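Local coordinates for protein 2-hydroxyhepta-2,4-diene-1, 7-dioateisomerase (Mycobacterium abscessus, PDB 3R6O) that probably acts as a magnesium-dependent 2-hydroxyhepta-2,4-diene-1,7-dioate isomerase of the fumarylacetoacetate hydrolase (FAH) family, at residues A[103-108]-A[270-275]; A[146-151]-A[318-323]; A[235-240]-A[253-258]; A[245-250]-A[294-299]. All blocks are in the same frame, centred on the assembly; numbering follows the deposited sequence.

Overall arrangement
From the N terminus, contact 1 opens at residues 103-108 and closes a long loop at 270-275, tying strand 106-110 to the connection between helix 261-269 and strand 279-281. Contact 2 opens inside that loop at 146-151 and closes at 318-323, the last residues modelled, so the two cross. Contact 3 (235-240 with 253-258) is a short closure nested within both. Contact 4 starts at 245-250, between the segments of contact 3, and ends at 294-299; it therefore crosses contacts 3 and 1 but nests in contact 2, which it touches through Val318. Contacts 2, 3 and 4 reach one five-stranded sheet, whereas contacts 1 and 2 both meet the second subunit.

Contact 1: residues A[103-108]-A[270-275]; sequences PGQVIA and ATIALR
Gln105 turns its CG between its own backbone N and carbonyl carbon (chi1 66°) and then runs on extended, which carries its carboxamide across to Ile272 and Ala273. On the other side Ile272 sets CG2 anti to the backbone N, its CG1 branch lying beside that N, so that one residue offers a methyl to Gln105 and a longer arm to Ile107. Gln105 NE2 donates to Ala273 O over 3.2 Å. The bond is bent, 142° at the hydrogen, and although the oxygen lies in the plane of the amide, the donor stands 23° off the carbonyl plane. Ile272 CG2 packs against the same amide, 3.6 Å from Gln105 OE1, and Leu274 CD2 approaches Gln105 NE2 at 3.8 Å. Beside the amide, Ile107 and Ile272 meet tip to tip, their CD1 atoms 4.2 Å apart.

The buried amide is held at both ends: NE2 also bonds Asp278, while OE1 accepts a hydrogen bond from Ser135 OG of the second subunit, which fixes the rotation of the group. Ala273 O is likewise shared with Thr137 of that subunit. Ile107 itself belongs to strand 106-110 of the large mixed sheet, its side chain about 9 Å from the bound magnesium ion; the contact is thus a polar and apolar join between that sheet and the loop after helix 261-269, set at the subunit interface of this FAH-family dimer.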
loop_
_atom_site.group_PDB
_atom_site.type_symbol
_atom_site.label_atom_id
_atom_site.label_comp_id
_atom_site.label_asym_id
_atom_site.label_seq_id
_atom_site.Cartn_x
_atom_site.Cartn_y
_atom_site.Cartn_z
ATOM N N PRO A 103 1.020 -9.103 -1.380
ATOM C CA PRO A 103 2.176 -8.351 -0.928
ATOM C C PRO A 103 1.726 -7.255 0.023
ATOM O O PRO A 103 0.612 -6.700 -0.147
ATOM C CB PRO A 103 2.724 -7.719 -2.224
ATOM C CG PRO A 103 1.547 -7.526 -3.068
ATOM C CD PRO A 103 0.590 -8.696 -2.726
ATOM N N GLY A 104 2.565 -6.923 0.997
ATOM C CA GLY A 104 2.216 -5.873 1.972
ATOM C C GLY A 104 2.076 -4.501 1.326
ATOM O O GLY A 104 1.248 -3.686 1.741
ATOM N N GLN A 105 2.928 -4.228 0.327
ATOM C CA GLN A 105 2.833 -3.011 -0.442
ATOM C C GLN A 105 3.442 -3.243 -1.798
ATOM O O GLN A 105 4.326 -4.103 -1.947
ATOM C CB GLN A 105 3.507 -1.818 0.237
ATOM C CG GLN A 105 5.026 -1.912 0.374
ATOM C CD GLN A 105 5.621 -0.923 1.351
ATOM O OE1 GLN A 105 5.172 0.244 1.427
ATOM N NE2 GLN A 105 6.663 -1.364 2.089
ATOM N N VAL A 106 2.963 -2.465 -2.767
ATOM C CA VAL A 106 3.476 -2.543 -4.126
ATOM C C VAL A 106 3.969 -1.181 -4.574
ATOM O O VAL A 106 3.181 -0.236 -4.718
ATOM C CB VAL A 106 2.411 -3.062 -5.085
ATOM C CG1 VAL A 106 3.004 -3.212 -6.524
ATOM C CG2 VAL A 106 1.842 -4.404 -4.502
ATOM N N ILE A 107 5.284 -1.094 -4.701
ATOM C CA ILE A 107 5.969 0.118 -5.107
ATOM C C ILE A 107 6.246 0.023 -6.594
ATOM O O ILE A 107 6.625 -1.038 -7.087
ATOM C CB ILE A 107 7.312 0.283 -4.376
ATOM C CG1 ILE A 107 7.122 0.236 -2.861
ATOM C CG2 ILE A 107 8.029 1.614 -4.827
ATOM C CD1 ILE A 107 6.075 1.095 -2.351
ATOM N N ALA A 108 6.032 1.111 -7.319
ATOM C CA ALA A 108 6.362 1.177 -8.758
ATOM C C ALA A 108 7.201 2.421 -9.037
ATOM O O ALA A 108 6.876 3.537 -8.544
ATOM C CB ALA A 108 5.057 1.221 -9.641
ATOM N N ALA A 270 15.506 3.919 1.279
ATOM C CA ALA A 270 15.965 5.137 1.953
ATOM C C ALA A 270 14.808 5.924 2.601
ATOM O O ALA A 270 15.035 6.692 3.529
ATOM C CB ALA A 270 16.766 6.032 0.994
ATOM N N THR A 271 13.581 5.774 2.100
ATOM C CA THR A 271 12.435 6.507 2.674
ATOM C C THR A 271 11.236 5.630 3.066
ATOM O O THR A 271 10.354 6.072 3.815
ATOM C CB THR A 271 11.950 7.638 1.722
ATOM O OG1 THR A 271 11.042 7.111 0.753
ATOM C CG2 THR A 271 13.153 8.366 1.087
ATOM N N ILE A 272 11.218 4.383 2.586
ATOM C CA ILE A 272 10.162 3.394 2.885
ATOM C C ILE A 272 10.742 2.086 3.466
ATOM O O ILE A 272 11.578 1.443 2.859
ATOM C CB ILE A 272 9.322 3.053 1.619
ATOM C CG1 ILE A 272 8.610 4.325 1.126
ATOM C CG2 ILE A 272 8.305 1.976 1.926
ATOM C CD1 ILE A 272 7.977 4.188 -0.285
ATOM N N ALA A 273 10.292 1.719 4.667
ATOM C CA ALA A 273 10.688 0.487 5.288
ATOM C C ALA A 273 10.008 -0.699 4.586
ATOM O O ALA A 273 8.808 -0.673 4.315
ATOM C CB ALA A 273 10.351 0.530 6.798
ATOM N N LEU A 274 10.804 -1.703 4.225
ATOM C CA LEU A 274 10.322 -2.826 3.434
ATOM C C LEU A 274 10.213 -4.108 4.275
ATOM O O LEU A 274 11.030 -4.342 5.155
ATOM C CB LEU A 274 11.285 -3.059 2.268
ATOM C CG LEU A 274 11.458 -1.929 1.265
ATOM C CD1 LEU A 274 12.576 -2.285 0.220
ATOM C CD2 LEU A 274 10.120 -1.630 0.586
ATOM N N ARG A 275 9.206 -4.924 3.969
ATOM C CA ARG A 275 9.013 -6.238 4.579
ATOM C C ARG A 275 9.050 -7.328 3.514
ATOM O O ARG A 275 8.776 -7.081 2.330
ATOM C CB ARG A 275 7.641 -6.279 5.255
ATOM C CG ARG A 275 7.486 -5.219 6.345
ATOM C CD ARG A 275 6.152 -5.259 7.005
ATOM N NE ARG A 275 6.078 -4.251 8.075
ATOM C CZ ARG A 275 4.958 -3.683 8.545
ATOM N NH1 ARG A 275 3.752 -4.011 8.084
ATOM N NH2 ARG A 275 5.058 -2.752 9.493
#

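Contact 2: residues A[146-151]-A[318-323]; sequences VIAPRT and VHDEKP
Glu321 reaches back from the end of strand 312-320 over residues 147-150, and its side chain can be followed atom by atom. Glu321 CB lies 3.6 Å from Arg150 CG. Glu321 CG, anti to the carbonyl carbon (chi1 -66°), packs 3.6 Å from Ile147 CG2, the two side chains crossing at about a right angle. Beyond CG the chain is extended, and CD comes to rest near Pro149 CA. At the tip, OE1 faces the backbone N and the guanidinium of Arg150, whose plane is nearly parallel to that of the carboxylate; the precise position of this oxygen is doubtful, so the bond from Arg150 N and the long salt bridge to NH1 are tentative. OE2 forms a salt bridge with Arg171 of the second subunit, which probably favours the charged carboxylate.

Behind this tip the backbones pair in parallel. Val146 O accepts from His319 N at 3.1 Å, and His319 O receives Ala148 N at 3.0 Å. Past the last bridge, the nearly straight bond from Glu321 N to Ala148 O (2.9 Å, 177° at the hydrogen) carries the pairing into the loop. Ile147 lies on the same face as His319, its CD1 3.9 Å from His319 CB, whereas Val146, Ala148, Val318 and Asp320 occupy the other, where Val146 and Ala148 pack on Leu155. The two strands, whose short axes diverge by 27°, run as a parallel pair in which strand 146-148 is one of the two outermost strands, within this chain, of the five-stranded mixed sheet.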
loop_
_atom_site.group_PDB
_atom_site.type_symbol
_atom_site.label_atom_id
_atom_site.label_comp_id
_atom_site.label_asym_id
_atom_site.label_seq_id
_atom_site.Cartn_x
_atom_site.Cartn_y
_atom_site.Cartn_z
ATOM N N VAL A 146 -6.926 -7.910 -18.120
ATOM C CA VAL A 146 -6.915 -6.506 -17.685
ATOM C C VAL A 146 -8.257 -5.903 -18.036
ATOM O O VAL A 146 -8.724 -6.032 -19.167
ATOM C CB VAL A 146 -5.816 -5.713 -18.413
ATOM C CG1 VAL A 146 -5.950 -4.180 -18.116
ATOM C CG2 VAL A 146 -4.453 -6.258 -17.959
ATOM N N ILE A 147 -8.873 -5.240 -17.064
ATOM C CA ILE A 147 -10.231 -4.782 -17.198
ATOM C C ILE A 147 -10.156 -3.288 -17.153
ATOM O O ILE A 147 -9.789 -2.722 -16.133
ATOM C CB ILE A 147 -11.113 -5.259 -16.046
ATOM C CG1 ILE A 147 -11.201 -6.820 -15.999
ATOM C CG2 ILE A 147 -12.478 -4.623 -16.134
ATOM C CD1 ILE A 147 -11.860 -7.436 -17.178
ATOM N N ALA A 148 -10.483 -2.659 -18.276
ATOM C CA ALA A 148 -10.467 -1.203 -18.358
ATOM C C ALA A 148 -11.744 -0.651 -17.756
ATOM O O ALA A 148 -12.849 -0.941 -18.261
ATOM C CB ALA A 148 -10.330 -0.764 -19.788
ATOM N N PRO A 149 -11.613 0.172 -16.704
ATOM C CA PRO A 149 -12.802 0.614 -16.029
ATOM C C PRO A 149 -13.648 1.514 -16.911
ATOM O O PRO A 149 -13.128 2.109 -17.858
ATOM C CB PRO A 149 -12.256 1.385 -14.827
ATOM C CG PRO A 149 -10.897 1.826 -15.237
ATOM C CD PRO A 149 -10.395 0.827 -16.185
ATOM N N ARG A 150 -14.944 1.576 -16.588
ATOM C CA ARG A 150 -15.908 2.498 -17.172
ATOM C C ARG A 150 -15.384 3.927 -17.242
ATOM O O ARG A 150 -15.665 4.631 -18.184
ATOM C CB ARG A 150 -17.221 2.536 -16.343
ATOM C CG ARG A 150 -17.575 1.240 -15.690
ATOM C CD ARG A 150 -19.062 1.118 -15.385
ATOM N NE ARG A 150 -19.353 1.888 -14.184
ATOM C CZ ARG A 150 -19.071 1.495 -12.941
ATOM N NH1 ARG A 150 -18.500 0.313 -12.706
ATOM N NH2 ARG A 150 -19.364 2.295 -11.920
ATOM N N THR A 151 -14.622 4.344 -16.238
ATOM C CA THR A 151 -14.129 5.729 -16.151
ATOM C C THR A 151 -12.832 6.060 -16.965
ATOM O O THR A 151 -12.249 7.135 -16.774
ATOM C CB THR A 151 -13.902 6.100 -14.683
ATOM O OG1 THR A 151 -13.001 5.160 -14.088
ATOM C CG2 THR A 151 -15.204 6.045 -13.905
ATOM N N VAL A 318 -7.705 -8.051 -22.918
ATOM C CA VAL A 318 -8.254 -6.770 -22.463
ATOM C C VAL A 318 -9.764 -6.703 -22.727
ATOM O O VAL A 318 -10.213 -7.001 -23.816
ATOM C CB VAL A 318 -7.568 -5.566 -23.168
ATOM C CG1 VAL A 318 -8.225 -4.242 -22.723
ATOM C CG2 VAL A 318 -6.044 -5.572 -22.858
ATOM N N HIS A 319 -10.522 -6.336 -21.694
ATOM C CA HIS A 319 -11.963 -6.160 -21.785
ATOM C C HIS A 319 -12.338 -4.847 -21.108
ATOM O O HIS A 319 -11.915 -4.611 -19.969
ATOM C CB HIS A 319 -12.674 -7.274 -21.030
ATOM C CG HIS A 319 -12.446 -8.649 -21.594
ATOM N ND1 HIS A 319 -13.365 -9.282 -22.397
ATOM C CD2 HIS A 319 -11.426 -9.522 -21.431
ATOM C CE1 HIS A 319 -12.912 -10.481 -22.727
ATOM N NE2 HIS A 319 -11.727 -10.645 -22.168
ATOM N N ASP A 320 -13.204 -4.073 -21.755
ATOM C CA ASP A 320 -13.780 -2.860 -21.174
ATOM C C ASP A 320 -15.012 -3.182 -20.363
ATOM O O ASP A 320 -15.859 -3.980 -20.791
ATOM C CB ASP A 320 -14.193 -1.884 -22.269
ATOM C CG ASP A 320 -13.009 -1.286 -23.020
ATOM O OD1 ASP A 320 -11.856 -1.656 -22.741
ATOM O OD2 ASP A 320 -13.270 -0.475 -23.941
ATOM N N GLU A 321 -15.149 -2.506 -19.219
ATOM C CA GLU A 321 -16.395 -2.511 -18.478
ATOM C C GLU A 321 -17.408 -1.763 -19.311
ATOM O O GLU A 321 -17.090 -0.732 -19.834
ATOM C CB GLU A 321 -16.246 -1.785 -17.137
ATOM C CG GLU A 321 -15.323 -2.446 -16.123
ATOM C CD GLU A 321 -15.383 -1.781 -14.739
ATOM O OE1 GLU A 321 -15.679 -0.559 -14.659
ATOM O OE2 GLU A 321 -15.162 -2.492 -13.715
ATOM N N LYS A 322 -18.635 -2.254 -19.416
ATOM C CA LYS A 322 -19.661 -1.494 -20.132
ATOM C C LYS A 322 -20.184 -0.290 -19.312
ATOM O O LYS A 322 -20.114 -0.295 -18.086
ATOM C CB LYS A 322 -20.805 -2.426 -20.526
ATOM C CG LYS A 322 -20.412 -3.298 -21.729
ATOM C CD LYS A 322 -21.506 -4.261 -22.113
ATOM C CE LYS A 322 -22.643 -3.591 -22.824
ATOM N NZ LYS A 322 -22.317 -3.423 -24.274
ATOM N N PRO A 323 -20.688 0.755 -19.991
ATOM C CA PRO A 323 -21.361 1.850 -19.295
ATOM C C PRO A 323 -22.683 1.423 -18.655
ATOM O O PRO A 323 -22.851 1.615 -17.430
ATOM C CB PRO A 323 -21.614 2.876 -20.417
ATOM C CG PRO A 323 -21.647 2.056 -21.646
ATOM C CD PRO A 323 -20.605 1.017 -21.435
#

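Contact 3: residues A[235-240]-A[253-258]; sequences FETFDF and STVDMT
The rings of Phe238 and Phe240 both meet the methyl of Thr254, in different ways. Thr254 CG2 sits at the edge of the Phe238 ring, near its plane, and lies 4.1 Å from Phe238 CB. Phe240 approaches obliquely: its CE2 is 4.0 Å from Thr254 CG2 and also comes close to Ser253 N. Around the Phe238 ring, Lys310 adds a cation-pi contact and the ring of Tyr184 meets it at a steep angle.

Thr254 owes its double role to its first torsion (chi1 60°), which puts OG1 between the backbone N and carbonyl carbon and sets CG2 against the two aromatic residues. Thr254 OG1 accepts the N-H of Phe238 N over 3.1 Å, with 168° at the hydrogen. Thr254 N in turn donates to Phe238 O at 3.0 Å, so backbone and side chain of one threonine grip both the backbone N-H and the C=O of Phe238. A water 2.7 Å from Thr254 OG1 joins it to Thr237 OG1. Farther along, Asp239 and Ser253 form an antiparallel non-hydrogen-bonded pair, with a weak bond from Ser253 OG to Asp239 OD1 on their common face. Ser253 OG also receives a weak bond from Val255 N, within the 3-10 segment 254-256.

The pairing closes the open end of the hairpin made by strands 239-244 and 247-253. Phe238 and Thr254 pack against Phe261 of helix 261-269, while Phe240 and Thr254 lean on Ile161 of strand 155-165.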
loop_
_atom_site.group_PDB
_atom_site.type_symbol
_atom_site.label_atom_id
_atom_site.label_comp_id
_atom_site.label_asym_id
_atom_site.label_seq_id
_atom_site.Cartn_x
_atom_site.Cartn_y
_atom_site.Cartn_z
ATOM N N PHE A 235 22.930 -8.933 -8.682
ATOM C CA PHE A 235 21.669 -8.991 -9.423
ATOM C C PHE A 235 21.909 -9.500 -10.831
ATOM O O PHE A 235 23.023 -9.396 -11.359
ATOM C CB PHE A 235 20.984 -7.615 -9.443
ATOM C CG PHE A 235 20.397 -7.246 -8.118
ATOM C CD1 PHE A 235 19.117 -7.666 -7.771
ATOM C CD2 PHE A 235 21.151 -6.564 -7.182
ATOM C CE1 PHE A 235 18.622 -7.391 -6.519
ATOM C CE2 PHE A 235 20.652 -6.274 -5.961
ATOM C CZ PHE A 235 19.378 -6.671 -5.625
ATOM N N GLU A 236 20.877 -10.102 -11.405
ATOM C CA GLU A 236 20.940 -10.630 -12.747
ATOM C C GLU A 236 20.450 -9.578 -13.728
ATOM O O GLU A 236 19.954 -8.513 -13.348
ATOM C CB GLU A 236 20.097 -11.904 -12.883
ATOM C CG GLU A 236 20.551 -13.053 -11.965
ATOM C CD GLU A 236 20.209 -14.423 -12.503
ATOM O OE1 GLU A 236 19.874 -14.549 -13.702
ATOM O OE2 GLU A 236 20.319 -15.395 -11.731
ATOM N N THR A 237 20.682 -9.877 -14.985
ATOM C CA THR A 237 20.267 -9.048 -16.105
ATOM C C THR A 237 19.124 -9.757 -16.827
ATOM O O THR A 237 19.120 -10.997 -16.943
ATOM C CB THR A 237 21.491 -8.817 -16.973
ATOM O OG1 THR A 237 22.401 -7.987 -16.221
ATOM C CG2 THR A 237 21.157 -8.159 -18.306
ATOM N N PHE A 238 18.134 -8.969 -17.278
ATOM C CA PHE A 238 17.008 -9.500 -18.043
ATOM C C PHE A 238 16.755 -8.715 -19.311
ATOM O O PHE A 238 16.990 -7.504 -19.361
ATOM C CB PHE A 238 15.743 -9.485 -17.208
ATOM C CG PHE A 238 15.907 -10.164 -15.919
ATOM C CD1 PHE A 238 15.589 -11.501 -15.767
ATOM C CD2 PHE A 238 16.449 -9.479 -14.856
ATOM C CE1 PHE A 238 15.800 -12.124 -14.570
ATOM C CE2 PHE A 238 16.637 -10.092 -13.659
ATOM C CZ PHE A 238 16.314 -11.415 -13.514
ATOM N N ASP A 239 16.307 -9.424 -20.341
ATOM C CA ASP A 239 15.843 -8.786 -21.576
ATOM C C ASP A 239 14.390 -9.126 -21.713
ATOM O O ASP A 239 14.006 -10.265 -21.525
ATOM C CB ASP A 239 16.618 -9.303 -22.781
ATOM C CG ASP A 239 18.087 -8.920 -22.729
ATOM O OD1 ASP A 239 18.402 -7.715 -22.503
ATOM O OD2 ASP A 239 18.931 -9.822 -22.895
ATOM N N PHE A 240 13.556 -8.151 -22.033
ATOM C CA PHE A 240 12.123 -8.409 -21.986
ATOM C C PHE A 240 11.393 -7.666 -23.096
ATOM O O PHE A 240 11.845 -6.611 -23.547
ATOM C CB PHE A 240 11.562 -8.057 -20.594
ATOM C CG PHE A 240 11.927 -6.667 -20.121
ATOM C CD1 PHE A 240 11.047 -5.628 -20.275
ATOM C CD2 PHE A 240 13.192 -6.391 -19.602
ATOM C CE1 PHE A 240 11.376 -4.341 -19.856
ATOM C CE2 PHE A 240 13.552 -5.078 -19.199
ATOM C CZ PHE A 240 12.647 -4.061 -19.337
ATOM N N SER A 253 16.064 -3.947 -21.845
ATOM C CA SER A 253 17.099 -4.657 -21.115
ATOM C C SER A 253 17.344 -3.903 -19.791
ATOM O O SER A 253 17.419 -2.678 -19.766
ATOM C CB SER A 253 18.383 -4.645 -21.932
ATOM O OG SER A 253 19.506 -5.147 -21.200
ATOM N N THR A 254 17.521 -4.626 -18.690
ATOM C CA THR A 254 17.756 -3.967 -17.412
ATOM C C THR A 254 19.079 -3.155 -17.358
ATOM O O THR A 254 19.267 -2.330 -16.461
ATOM C CB THR A 254 17.637 -4.978 -16.251
ATOM O OG1 THR A 254 18.600 -6.024 -16.414
ATOM C CG2 THR A 254 16.171 -5.557 -16.232
ATOM N N VAL A 255 19.949 -3.299 -18.359
ATOM C CA VAL A 255 21.172 -2.502 -18.415
ATOM C C VAL A 255 20.878 -1.035 -18.699
ATOM O O VAL A 255 21.741 -0.183 -18.508
ATOM C CB VAL A 255 22.184 -3.000 -19.489
ATOM C CG1 VAL A 255 22.628 -4.419 -19.177
ATOM C CG2 VAL A 255 21.611 -2.884 -20.893
ATOM N N ASP A 256 19.668 -0.746 -19.165
ATOM C CA ASP A 256 19.298 0.633 -19.471
ATOM C C ASP A 256 18.626 1.333 -18.307
ATOM O O ASP A 256 18.217 2.502 -18.412
ATOM C CB ASP A 256 18.423 0.676 -20.722
ATOM C CG ASP A 256 19.212 0.321 -21.970
ATOM O OD1 ASP A 256 20.291 0.950 -22.157
ATOM O OD2 ASP A 256 18.779 -0.568 -22.750
ATOM N N MET A 257 18.508 0.630 -17.183
ATOM C CA MET A 257 17.951 1.265 -16.004
ATOM C C MET A 257 18.869 2.397 -15.535
ATOM O O MET A 257 20.074 2.253 -15.388
ATOM C CB MET A 257 17.719 0.254 -14.905
ATOM C CG MET A 257 16.671 -0.803 -15.225
ATOM S SD MET A 257 16.898 -2.257 -14.159
ATOM C CE MET A 257 16.126 -1.701 -12.671
ATOM N N THR A 258 18.263 3.549 -15.319
ATOM C CA THR A 258 18.961 4.691 -14.745
ATOM C C THR A 258 19.445 4.280 -13.352
ATOM O O THR A 258 20.608 4.435 -13.003
ATOM C CB THR A 258 17.981 5.850 -14.605
ATOM O OG1 THR A 258 17.503 6.221 -15.896
ATOM C CG2 THR A 258 18.612 7.024 -13.893
HETATM O O HOH W 1 21.040 -5.322 -15.567
#

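Contact 4: residues A[245-250]-A[294-299]; sequences NGELRQ and PPRYLR
Arg249, which with Gln250 forms a classic beta bulge opposite Leu242 of the adjoining strand 239-244, stacks its guanidinium group face to face on that of Arg296. The group centres are 3.6 Å apart and the planes differ by 23°, with Arg249 NE over the centre of the Arg296 group. Glu247 probably offsets the two like charges; Arg296 grips it end-on with two nitrogens: Arg296 NH2 reaches Glu247 OE1 at 3.0 Å, on its syn side, while NH1 meets OE2 from above the carboxylate plane. The two planes are thus strongly turned against each other, 55° apart. Glu247 arrives there with an extended chain, its CG anti to the backbone N (chi1 -177°).

Bent at chi2, Arg249 also has its NH1 donate to Arg296 O, 3.0 Å away in the carbonyl plane and on a lone pair. The same nitrogen bonds Tyr157 OH of strand 155-165, so the buried guanidinium is held from two directions while one of its faces is covered by Arg296. A third arginine, Arg299, comes to the edge of the Arg249 group; its NH2 is paired with Asp302, which also accepts from Asn245 ND2.

Outside this shell, Asn245 OD1, in the turn between the two hairpin strands, accepts from Val303 N of strand 303-308. Two waters finish the contact: one takes a bond from Asn245 ND2 and a weak one from Arg299 NH2, and the other accepts from Arg249 NH2 at 2.9 Å and lies within hydrogen-bonding distance of Tyr297 O.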
loop_
_atom_site.group_PDB
_atom_site.type_symbol
_atom_site.label_atom_id
_atom_site.label_comp_id
_atom_site.label_asym_id
_atom_site.label_seq_id
_atom_site.Cartn_x
_atom_site.Cartn_y
_atom_site.Cartn_z
ATOM N N ASN A 245 -1.333 -8.261 -29.645
ATOM C CA ASN A 245 -1.733 -9.045 -30.800
ATOM C C ASN A 245 -0.553 -9.406 -31.700
ATOM O O ASN A 245 -0.667 -9.366 -32.905
ATOM C CB ASN A 245 -2.827 -8.278 -31.573
ATOM C CG ASN A 245 -3.908 -7.751 -30.660
ATOM O OD1 ASN A 245 -4.299 -8.420 -29.666
ATOM N ND2 ASN A 245 -4.384 -6.539 -30.942
ATOM N N GLY A 246 0.589 -9.763 -31.095
ATOM C CA GLY A 246 1.733 -10.222 -31.850
ATOM C C GLY A 246 2.664 -9.096 -32.272
ATOM O O GLY A 246 3.815 -9.348 -32.628
ATOM N N GLU A 247 2.175 -7.861 -32.267
ATOM C CA GLU A 247 3.008 -6.708 -32.646
ATOM C C GLU A 247 3.888 -6.197 -31.499
ATOM O O GLU A 247 3.392 -5.934 -30.373
ATOM C CB GLU A 247 2.129 -5.581 -33.113
ATOM C CG GLU A 247 2.882 -4.372 -33.583
ATOM C CD GLU A 247 1.941 -3.274 -33.985
ATOM O OE1 GLU A 247 0.699 -3.433 -33.772
ATOM O OE2 GLU A 247 2.449 -2.245 -34.493
ATOM N N LEU A 248 5.171 -5.979 -31.800
ATOM C CA LEU A 248 6.085 -5.444 -30.791
ATOM C C LEU A 248 5.704 -4.013 -30.377
ATOM O O LEU A 248 5.557 -3.150 -31.246
ATOM C CB LEU A 248 7.524 -5.493 -31.285
ATOM C CG LEU A 248 8.621 -5.222 -30.257
ATOM C CD1 LEU A 248 8.626 -6.270 -29.153
ATOM C CD2 LEU A 248 9.984 -5.140 -30.952
ATOM N N ARG A 249 5.507 -3.782 -29.076
ATOM C CA ARG A 249 5.344 -2.438 -28.534
ATOM C C ARG A 249 6.579 -1.989 -27.738
ATOM O O ARG A 249 7.074 -0.869 -27.901
ATOM C CB ARG A 249 4.103 -2.337 -27.626
ATOM C CG ARG A 249 2.746 -2.661 -28.309
ATOM C CD ARG A 249 2.463 -1.805 -29.531
ATOM N NE ARG A 249 1.088 -1.993 -29.987
ATOM C CZ ARG A 249 0.001 -1.444 -29.447
ATOM N NH1 ARG A 249 0.065 -0.649 -28.397
ATOM N NH2 ARG A 249 -1.171 -1.717 -29.963
ATOM N N GLN A 250 7.041 -2.834 -26.821
ATOM C CA GLN A 250 8.139 -2.452 -25.950
ATOM C C GLN A 250 9.220 -3.488 -25.960
ATOM O O GLN A 250 8.931 -4.667 -25.973
ATOM C CB GLN A 250 7.674 -2.280 -24.500
ATOM C CG GLN A 250 6.539 -1.321 -24.274
ATOM C CD GLN A 250 6.288 -1.085 -22.783
ATOM O OE1 GLN A 250 5.521 -1.826 -22.145
ATOM N NE2 GLN A 250 6.973 -0.097 -22.214
ATOM N N PRO A 294 -1.816 8.840 -33.573
ATOM C CA PRO A 294 -2.716 8.749 -32.420
ATOM C C PRO A 294 -2.131 7.812 -31.376
ATOM O O PRO A 294 -1.230 7.057 -31.688
ATOM C CB PRO A 294 -4.011 8.170 -33.009
ATOM C CG PRO A 294 -3.847 8.246 -34.482
ATOM C CD PRO A 294 -2.407 8.240 -34.777
ATOM N N PRO A 295 -2.626 7.889 -30.126
ATOM C CA PRO A 295 -2.199 7.016 -29.044
ATOM C C PRO A 295 -2.489 5.544 -29.326
ATOM O O PRO A 295 -3.311 5.231 -30.198
ATOM C CB PRO A 295 -3.002 7.515 -27.834
ATOM C CG PRO A 295 -3.478 8.883 -28.221
ATOM C CD PRO A 295 -3.639 8.875 -29.700
ATOM N N ARG A 296 -1.767 4.652 -28.649
ATOM C CA ARG A 296 -1.899 3.212 -28.893
ATOM C C ARG A 296 -2.309 2.516 -27.589
ATOM O O ARG A 296 -1.755 1.469 -27.238
ATOM C CB ARG A 296 -0.589 2.616 -29.409
ATOM C CG ARG A 296 0.040 3.348 -30.605
ATOM C CD ARG A 296 0.997 2.414 -31.325
ATOM N NE ARG A 296 0.205 1.350 -31.944
ATOM C CZ ARG A 296 0.716 0.295 -32.573
ATOM N NH1 ARG A 296 2.061 0.137 -32.691
ATOM N NH2 ARG A 296 -0.109 -0.605 -33.084
ATOM N N TYR A 297 -3.278 3.128 -26.903
ATOM C CA TYR A 297 -3.831 2.634 -25.650
ATOM C C TYR A 297 -4.549 1.286 -25.875
ATOM O O TYR A 297 -4.839 0.896 -27.000
ATOM C CB TYR A 297 -4.768 3.659 -24.979
ATOM C CG TYR A 297 -4.119 4.981 -24.565
ATOM C CD1 TYR A 297 -3.072 5.006 -23.674
ATOM C CD2 TYR A 297 -4.626 6.211 -25.003
ATOM C CE1 TYR A 297 -2.487 6.184 -23.277
ATOM C CE2 TYR A 297 -4.044 7.427 -24.603
ATOM C CZ TYR A 297 -2.981 7.401 -23.731
ATOM O OH TYR A 297 -2.365 8.575 -23.333
ATOM N N LEU A 298 -4.708 0.527 -24.790
ATOM C CA LEU A 298 -5.335 -0.783 -24.830
ATOM C C LEU A 298 -6.782 -0.634 -25.311
ATOM O O LEU A 298 -7.490 0.272 -24.887
ATOM C CB LEU A 298 -5.267 -1.444 -23.467
ATOM C CG LEU A 298 -3.838 -1.647 -22.940
ATOM C CD1 LEU A 298 -3.815 -2.217 -21.461
ATOM C CD2 LEU A 298 -3.081 -2.544 -23.909
ATOM N N ARG A 299 -7.166 -1.508 -26.233
ATOM C CA ARG A 299 -8.485 -1.523 -26.857
ATOM C C ARG A 299 -9.186 -2.810 -26.427
ATOM O O ARG A 299 -8.532 -3.802 -26.167
ATOM C CB ARG A 299 -8.334 -1.514 -28.366
ATOM C CG ARG A 299 -7.652 -0.235 -28.935
ATOM C CD ARG A 299 -7.132 -0.482 -30.362
ATOM N NE ARG A 299 -6.074 -1.504 -30.388
ATOM C CZ ARG A 299 -5.297 -1.806 -31.430
ATOM N NH1 ARG A 299 -5.382 -1.159 -32.607
ATOM N NH2 ARG A 299 -4.380 -2.759 -31.277
HETATM O O HOH W 2 -3.234 -5.056 -33.047
HETATM O O HOH W 3 -3.341 -1.248 -28.161
#